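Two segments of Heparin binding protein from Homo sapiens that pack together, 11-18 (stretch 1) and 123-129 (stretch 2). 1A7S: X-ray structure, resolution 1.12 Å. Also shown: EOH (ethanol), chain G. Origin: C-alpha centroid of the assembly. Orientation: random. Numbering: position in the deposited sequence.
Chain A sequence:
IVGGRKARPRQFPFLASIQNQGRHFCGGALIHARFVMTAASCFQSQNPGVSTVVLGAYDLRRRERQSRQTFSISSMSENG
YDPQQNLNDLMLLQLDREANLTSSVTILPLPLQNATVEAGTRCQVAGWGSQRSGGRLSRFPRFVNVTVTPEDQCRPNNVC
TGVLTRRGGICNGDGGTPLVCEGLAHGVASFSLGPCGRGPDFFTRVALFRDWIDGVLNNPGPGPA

Stretch 1 (11-18) QFPFLASI
Stretch 2 123-129: CQVAGWG

This is a small, mainly apolar side-chain contact, 334 Å² summed over both sides, in which no hydrogen bond joins the two stretches directly. CA atoms pair at 7.6 Å for Phe12 and Ala126, 7.8 Å for Leu15 and Gly127, and 8.0 Å for Ser17 and Trp128, so the two stretches advance in the same order, too far apart for backbone pairing. A type I turn runs from Phe12 to Leu15, closed by Leu15 N to Phe12 O at 3.1 Å; Phe14 (-88/-9, chi1 p) lies within it, and strand follows from Leu15 (-71/140). Stretch 2 is extended through Gly127 (174/177), then bends at Trp128 (-102/13).

Phe12 (chi1 m, chi2 -79°) lays a ring face over Ala126, whose CB stands 3.7 Å from the Phe12 ring centroid and 10° off its normal, a CH-pi contact. Gln124 (chi1 m, chi2 t) meets that ring's edge. Leu15 (m, t) touches both Ala126 and Trp128: its CD1 lies 4.1 Å from Ala126 CB and equally 4.1 Å from Trp128 CZ3. Trp128 (chi1 m, chi2 -88°) presents its ring edge to Ala16, with CZ3 3.8 Å from Ala16 O.

Ethanol, probably from the crystallisation liquor, accepts a hydrogen bond from Ala126 N to its O (2.9 Å, 149°); its C1 lies 3.6 Å from Phe14 CE1.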

# COMPACT_ATOMS: atom_id res chain seq x y z
N GLN A 11 4.94 -4.90 -13.63
CA GLN A 11 3.64 -5.57 -13.47
C GLN A 11 2.73 -4.73 -12.55
O GLN A 11 1.51 -4.76 -12.76
CB GLN A 11 3.85 -6.95 -12.86
CG GLN A 11 2.57 -7.77 -12.78
CD GLN A 11 2.81 -9.18 -12.35
OE1 GLN A 11 3.97 -9.67 -12.27
NE2 GLN A 11 1.77 -9.90 -11.95
N PHE A 12 3.30 -4.07 -11.55
CA PHE A 12 2.58 -3.19 -10.63
C PHE A 12 3.19 -1.82 -10.60
O PHE A 12 3.90 -1.41 -9.66
CB PHE A 12 2.61 -3.82 -9.22
CG PHE A 12 2.03 -5.22 -9.24
CD1 PHE A 12 0.70 -5.47 -9.25
CD2 PHE A 12 2.85 -6.34 -9.22
CE1 PHE A 12 0.17 -6.73 -9.21
CE2 PHE A 12 2.39 -7.59 -9.19
CZ PHE A 12 1.03 -7.83 -9.22
N PRO A 13 2.97 -1.06 -11.70
CA PRO A 13 3.77 0.17 -11.90
C PRO A 13 3.36 1.37 -11.02
O PRO A 13 4.04 2.39 -11.03
CB PRO A 13 3.63 0.44 -13.37
CG PRO A 13 2.34 -0.17 -13.78
CD PRO A 13 2.11 -1.34 -12.87
N PHE A 14 2.32 1.23 -10.23
CA PHE A 14 1.89 2.19 -9.27
C PHE A 14 2.56 2.02 -7.92
O PHE A 14 2.32 2.82 -7.01
CB PHE A 14 0.35 2.17 -9.12
CG PHE A 14 -0.15 0.76 -8.92
CD1 PHE A 14 -0.03 0.13 -7.73
CD2 PHE A 14 -0.69 0.04 -10.02
CE1 PHE A 14 -0.39 -1.21 -7.55
CE2 PHE A 14 -1.04 -1.28 -9.83
CZ PHE A 14 -0.88 -1.91 -8.64
N LEU A 15 3.31 0.95 -7.72
CA LEU A 15 3.81 0.62 -6.43
C LEU A 15 4.92 1.58 -5.96
O LEU A 15 5.82 1.89 -6.77
CB LEU A 15 4.38 -0.78 -6.35
CG LEU A 15 3.52 -1.93 -6.19
CD1 LEU A 15 4.39 -3.18 -6.01
CD2 LEU A 15 2.48 -1.84 -5.06
N ALA A 16 4.88 1.91 -4.71
CA ALA A 16 5.95 2.69 -4.09
C ALA A 16 6.68 1.85 -3.07
O ALA A 16 6.09 1.03 -2.39
CB ALA A 16 5.30 3.88 -3.35
N SER A 17 7.96 2.14 -2.93
CA SER A 17 8.84 1.68 -1.86
C SER A 17 9.13 2.91 -0.99
O SER A 17 9.62 3.89 -1.49
CB SER A 17 10.11 1.08 -2.42
OG SER A 17 11.05 0.86 -1.40
N ILE A 18 8.78 2.85 0.28
CA ILE A 18 9.04 3.91 1.27
C ILE A 18 10.26 3.49 2.07
O ILE A 18 10.32 2.38 2.62
CB ILE A 18 7.81 4.14 2.17
CG1 ILE A 18 6.49 4.11 1.46
CG2 ILE A 18 8.04 5.45 2.89
CD1 ILE A 18 6.19 4.96 0.35
N CYS A 123 -8.93 -10.39 -5.50
CA CYS A 123 -8.03 -9.25 -5.50
C CYS A 123 -6.57 -9.78 -5.58
O CYS A 123 -6.32 -10.97 -5.55
CB CYS A 123 -8.22 -8.48 -4.19
SG CYS A 123 -9.89 -7.99 -3.78
N GLN A 124 -5.65 -8.83 -5.65
CA GLN A 124 -4.23 -9.11 -5.52
C GLN A 124 -3.60 -8.08 -4.56
O GLN A 124 -4.08 -6.98 -4.44
CB GLN A 124 -3.47 -9.06 -6.85
CG GLN A 124 -3.89 -10.14 -7.82
CD GLN A 124 -3.10 -10.25 -9.07
OE1 GLN A 124 -2.87 -11.41 -9.57
NE2 GLN A 124 -2.63 -9.23 -9.62
N VAL A 125 -2.51 -8.54 -3.95
CA VAL A 125 -1.65 -7.68 -3.17
C VAL A 125 -0.22 -7.95 -3.55
O VAL A 125 0.14 -9.17 -3.70
CB VAL A 125 -1.94 -7.77 -1.66
CG1 VAL A 125 -1.84 -9.12 -1.08
CG2 VAL A 125 -1.18 -6.70 -0.94
N ALA A 126 0.59 -6.99 -3.74
CA ALA A 126 1.98 -7.07 -4.13
C ALA A 126 2.84 -6.23 -3.18
O ALA A 126 2.43 -5.20 -2.67
CB ALA A 126 2.16 -6.63 -5.57
N GLY A 127 4.11 -6.60 -3.06
CA GLY A 127 5.03 -5.88 -2.25
C GLY A 127 6.37 -6.53 -2.14
O GLY A 127 6.58 -7.64 -2.65
N TRP A 128 7.27 -5.86 -1.44
CA TRP A 128 8.64 -6.31 -1.24
C TRP A 128 8.82 -6.92 0.16
O TRP A 128 9.97 -7.12 0.60
CB TRP A 128 9.62 -5.19 -1.46
CG TRP A 128 9.81 -4.73 -2.87
CD1 TRP A 128 10.71 -5.29 -3.75
CD2 TRP A 128 9.17 -3.68 -3.57
NE1 TRP A 128 10.67 -4.61 -4.94
CE2 TRP A 128 9.74 -3.62 -4.87
CE3 TRP A 128 8.15 -2.76 -3.24
CZ2 TRP A 128 9.32 -2.70 -5.82
CZ3 TRP A 128 7.78 -1.83 -4.18
CH2 TRP A 128 8.38 -1.81 -5.45
N GLY A 129 7.73 -7.20 0.87
CA GLY A 129 7.84 -7.70 2.22
C GLY A 129 8.40 -9.06 2.35
O GLY A 129 8.68 -9.78 1.37
C1 EOH G . -0.91 -4.29 -5.73
C2 EOH G . -1.65 -5.45 -6.26
O EOH G . -0.37 -4.37 -4.36